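Local coordinates for protein thiol-activated cytolysin (Desulfobulbus propionicus, PDB 6NAL) that probably forms pores in membranes as a cholesterol-dependent cytolysin-type toxin, its soluble subunits assembling into a ring and inserting beta-hairpins, at residues Asn2-Ile7 with Phe212-Thr217; Glu229-Phe234 with Thr338-Asp343. All coordinates share one frame; numbering follows the deposited sequence.

How the contacts relate
Both contacts lie toward the same end of the elongated chain, far from the four-stranded C-terminal sheet, with their centres about 17 Å apart. Contact 1 closes first along the chain, pinning the N-terminal helix 2-12 to the loop that runs into helix 218-224; contact 2 follows in series, joining strand 232-250 to strand 332-340 in the large antiparallel sheet. The two touch where F212 CZ lies 3.9 Å from CD2 of L341. The first residues are thus packed, in part through F212, against the margin of the bent central sheet characteristic of cholesterol-dependent cytolysins, whose strands, in relatives, are extended into membrane-spanning hairpins when flanking helices refold.

Contact 1 (Asn2-Ile7 with Phe212-Thr217); sequences NNRALI and FAESTT
The carbonyl oxygen of F212 is gripped twice by one guanidinium: R4 reaches it side-on, with NE at 3.0 Å and NH2 at 2.8 Å from F212 O. NH2 lies in the carbonyl plane, NE above it, and neither N-H points straight at the oxygen (134° and 138°). This ties the first turn of helix 2-12 to a type I beta turn, A213 to T216, which leads into helix 218-224 with T217 at its N-cap. The R4 chain runs extended from CG to NE, and E214 lays its CG over one guanidinium face, 3.7 Å above the plane. A salt bridge from NH2 to D96 gives the arginine a second anchor.

One residue earlier, N3 uses its ND2 to bond E214 O at 3.2 Å, nearly straight at 173° and in both the amide and carbonyl planes, which helps to set the amide's rotation. T217 lies alongside N3, bringing its methyl CG2 against the amide group.

Beneath the polar layer I7 is buried. With CG1 beside the backbone N and the chain extended beyond it, CD1 of I7 comes 3.6 Å from T216 O. On its other branch, anti to the backbone N, the methyl CG2 of I7 meets the F212 ring obliquely, 3.9 Å from CE2.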
# COMPACT_ATOMS: atom_id res chain seq x y z
N ASN A 2 24.54 22.51 60.00
CA ASN A 2 25.50 21.42 59.82
C ASN A 2 24.87 20.20 59.13
O ASN A 2 25.58 19.42 58.47
CB ASN A 2 26.03 21.00 61.19
CG ASN A 2 24.90 20.96 62.27
OD1 ASN A 2 23.74 21.32 62.00
ND2 ASN A 2 25.26 20.54 63.50
N ASN A 3 23.57 20.00 59.31
CA ASN A 3 22.90 18.87 58.67
C ASN A 3 22.71 19.11 57.18
O ASN A 3 22.87 18.18 56.39
CB ASN A 3 21.55 18.60 59.33
CG ASN A 3 21.69 18.09 60.75
OD1 ASN A 3 22.63 17.33 61.11
ND2 ASN A 3 20.75 18.51 61.58
N ARG A 4 22.39 20.34 56.77
CA ARG A 4 22.24 20.66 55.36
C ARG A 4 23.53 20.46 54.60
O ARG A 4 23.53 19.99 53.46
CB ARG A 4 21.78 22.09 55.19
CG ARG A 4 20.30 22.25 55.36
CD ARG A 4 19.81 23.58 54.88
NE ARG A 4 18.47 23.81 55.38
CZ ARG A 4 17.99 24.99 55.74
NH1 ARG A 4 18.74 26.07 55.67
NH2 ARG A 4 16.74 25.10 56.17
N ALA A 5 24.65 20.82 55.23
CA ALA A 5 25.94 20.69 54.56
C ALA A 5 26.28 19.23 54.29
O ALA A 5 26.96 18.94 53.30
CB ALA A 5 27.02 21.36 55.41
N LEU A 6 25.81 18.31 55.13
CA LEU A 6 25.98 16.88 54.85
C LEU A 6 25.06 16.42 53.72
O LEU A 6 25.45 15.60 52.88
CB LEU A 6 25.71 16.06 56.12
CG LEU A 6 25.67 14.53 55.97
CD1 LEU A 6 27.05 14.04 55.53
CD2 LEU A 6 25.23 13.79 57.27
N ILE A 7 23.84 16.95 53.68
CA ILE A 7 22.91 16.60 52.61
C ILE A 7 23.43 17.09 51.28
O ILE A 7 23.39 16.36 50.29
CB ILE A 7 21.50 17.13 52.93
CG1 ILE A 7 20.93 16.29 54.08
CG2 ILE A 7 20.59 17.04 51.73
CD1 ILE A 7 19.69 16.87 54.72
N PHE A 212 15.21 21.50 52.60
CA PHE A 212 14.90 20.79 53.83
C PHE A 212 14.96 21.71 55.05
O PHE A 212 15.71 22.69 55.11
CB PHE A 212 15.85 19.61 53.97
CG PHE A 212 15.79 18.65 52.81
CD1 PHE A 212 14.67 17.86 52.61
CD2 PHE A 212 16.84 18.57 51.90
CE1 PHE A 212 14.61 16.97 51.54
CE2 PHE A 212 16.80 17.68 50.82
CZ PHE A 212 15.69 16.86 50.65
N ALA A 213 14.10 21.41 56.02
CA ALA A 213 14.24 22.03 57.34
C ALA A 213 15.60 21.69 57.95
O ALA A 213 16.20 20.64 57.69
CB ALA A 213 13.12 21.56 58.27
N GLU A 214 16.07 22.60 58.81
CA GLU A 214 17.39 22.44 59.42
C GLU A 214 17.49 21.16 60.24
O GLU A 214 18.59 20.61 60.37
CB GLU A 214 17.70 23.64 60.31
CG GLU A 214 18.35 24.81 59.56
CD GLU A 214 18.74 25.95 60.49
OE1 GLU A 214 17.85 26.76 60.83
OE2 GLU A 214 19.94 26.03 60.86
N SER A 215 16.36 20.66 60.76
CA SER A 215 16.36 19.43 61.54
C SER A 215 16.56 18.17 60.71
O SER A 215 16.91 17.13 61.28
CB SER A 215 15.05 19.27 62.29
OG SER A 215 13.93 19.64 61.50
N THR A 216 16.30 18.22 59.40
CA THR A 216 16.34 17.02 58.55
C THR A 216 17.79 16.62 58.28
O THR A 216 18.67 17.46 58.11
CB THR A 216 15.62 17.27 57.21
OG1 THR A 216 14.22 17.49 57.43
CG2 THR A 216 15.76 16.07 56.26
N THR A 217 18.04 15.33 58.24
CA THR A 217 19.40 14.84 58.04
C THR A 217 19.41 13.92 56.83
O THR A 217 18.37 13.46 56.35
CB THR A 217 19.91 14.06 59.27
OG1 THR A 217 18.98 13.03 59.58
CG2 THR A 217 20.07 14.96 60.48

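Contact 2 (Glu229-Phe234 with Thr338-Asp343); sequences EHPPLF and TVFLKD
L233 presses its methyl CD2 tightly over one face of the F340 ring, 3.4 Å from CD1 of F340. P231 joins them, setting its ring CG 3.8 Å from CE1 of F340. F234 and V339 lie side by side on one face of the sheet: V339 CG1, in the crowded position between backbone N and carbonyl carbon (chi1 85°), meets the edge of the F234 ring. The P232 ring and the L341 side chain cross at about a right angle, P232 CG lying 4.0 Å from L341 CB.

The backbones form an antiparallel ladder in the large sheet of the cytolysin core. In its hydrogen-bonded pair, F234 N gives to V339 O at 2.8 Å almost along the C=O axis and V339 N returns to F234 O at 3.0 Å. L233 and F340 are the non-hydrogen-bonded pair. Past strand 332-340, L341 N still reaches P232 O at 3.0 Å; the N-H...O angle is 171°, though the donor stands above the carbonyl plane. That oxygen also accepts from a water, which takes the N-H of K342.

Strand 232-250 begins here between strand 332-340 and strand 76-78, whose L77 bonds the L233 backbone, while Y16, just beyond helix 2-12, meets the F340 ring.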
# COMPACT_ATOMS: atom_id res chain seq x y z
N GLU A 229 19.88 4.52 42.96
CA GLU A 229 18.81 4.01 42.11
C GLU A 229 17.50 4.78 42.25
O GLU A 229 16.61 4.64 41.41
CB GLU A 229 18.54 2.53 42.42
CG GLU A 229 19.73 1.59 42.16
CD GLU A 229 20.87 1.76 43.18
OE1 GLU A 229 20.65 2.41 44.24
OE2 GLU A 229 21.99 1.24 42.91
N HIS A 230 17.34 5.59 43.30
CA HIS A 230 16.10 6.34 43.51
C HIS A 230 16.43 7.74 43.97
O HIS A 230 16.15 8.13 45.11
CB HIS A 230 15.22 5.57 44.49
CG HIS A 230 14.89 4.20 44.00
ND1 HIS A 230 13.93 3.96 43.05
CD2 HIS A 230 15.44 3.00 44.29
CE1 HIS A 230 13.86 2.66 42.80
NE2 HIS A 230 14.77 2.06 43.55
N PRO A 231 17.06 8.53 43.11
CA PRO A 231 17.39 9.93 43.48
C PRO A 231 16.14 10.74 43.75
O PRO A 231 15.04 10.33 43.35
CB PRO A 231 18.11 10.47 42.23
CG PRO A 231 17.66 9.56 41.11
CD PRO A 231 17.41 8.20 41.73
N PRO A 232 16.27 11.86 44.47
CA PRO A 232 15.09 12.66 44.81
C PRO A 232 14.70 13.54 43.65
O PRO A 232 15.56 14.04 42.91
CB PRO A 232 15.56 13.49 46.02
CG PRO A 232 17.02 13.68 45.76
CD PRO A 232 17.47 12.34 45.22
N LEU A 233 13.40 13.76 43.54
CA LEU A 233 12.86 14.69 42.55
C LEU A 233 12.05 15.81 43.19
O LEU A 233 11.56 15.71 44.32
CB LEU A 233 11.95 13.97 41.56
CG LEU A 233 12.47 12.74 40.87
CD1 LEU A 233 11.29 11.91 40.39
CD2 LEU A 233 13.35 13.12 39.74
N PHE A 234 11.87 16.87 42.40
CA PHE A 234 11.21 18.10 42.80
C PHE A 234 10.17 18.47 41.74
O PHE A 234 10.53 18.72 40.58
CB PHE A 234 12.27 19.20 42.96
CG PHE A 234 11.74 20.55 43.26
CD1 PHE A 234 11.51 20.94 44.55
CD2 PHE A 234 11.54 21.47 42.26
CE1 PHE A 234 11.01 22.20 44.82
CE2 PHE A 234 11.11 22.76 42.52
CZ PHE A 234 10.83 23.11 43.81
N THR A 338 8.68 17.12 36.64
CA THR A 338 9.65 16.91 37.70
C THR A 338 11.03 17.26 37.17
O THR A 338 11.34 17.04 36.00
CB THR A 338 9.72 15.44 38.20
OG1 THR A 338 9.74 14.51 37.10
CG2 THR A 338 8.55 15.16 39.05
N VAL A 339 11.86 17.72 38.07
CA VAL A 339 13.27 17.95 37.86
C VAL A 339 14.02 17.18 38.98
O VAL A 339 13.46 16.91 40.04
CB VAL A 339 13.45 19.48 37.84
CG1 VAL A 339 13.60 20.06 39.25
CG2 VAL A 339 14.54 19.89 36.87
N PHE A 340 15.24 16.72 38.68
CA PHE A 340 16.07 16.08 39.70
C PHE A 340 16.52 17.13 40.72
O PHE A 340 16.89 18.25 40.36
CB PHE A 340 17.28 15.38 39.07
CG PHE A 340 16.91 14.12 38.34
CD1 PHE A 340 16.65 12.94 39.05
CD2 PHE A 340 16.81 14.11 36.96
CE1 PHE A 340 16.29 11.76 38.38
CE2 PHE A 340 16.45 12.95 36.27
CZ PHE A 340 16.18 11.77 36.97
N LEU A 341 16.48 16.77 42.01
CA LEU A 341 16.74 17.79 43.02
C LEU A 341 18.22 18.15 43.07
O LEU A 341 18.56 19.33 43.24
CB LEU A 341 16.26 17.32 44.38
CG LEU A 341 16.56 18.24 45.57
CD1 LEU A 341 15.98 19.65 45.39
CD2 LEU A 341 16.06 17.59 46.85
N LYS A 342 19.09 17.17 42.86
CA LYS A 342 20.54 17.37 42.94
C LYS A 342 21.04 18.57 42.11
O LYS A 342 21.80 19.41 42.60
CB LYS A 342 21.23 16.12 42.44
CG LYS A 342 22.80 16.25 42.21
CD LYS A 342 23.36 15.06 41.42
CE LYS A 342 24.87 15.27 41.13
NZ LYS A 342 25.54 14.08 40.44
N ASP A 343 20.56 18.73 40.88
CA ASP A 343 21.12 19.72 39.94
C ASP A 343 20.07 20.47 39.14
O ASP A 343 20.40 21.48 38.53
CB ASP A 343 22.11 19.04 38.96
CG ASP A 343 21.61 17.66 38.42
OD1 ASP A 343 20.38 17.35 38.43
OD2 ASP A 343 22.49 16.87 37.95
O HOH W 1 18.36 14.30 42.51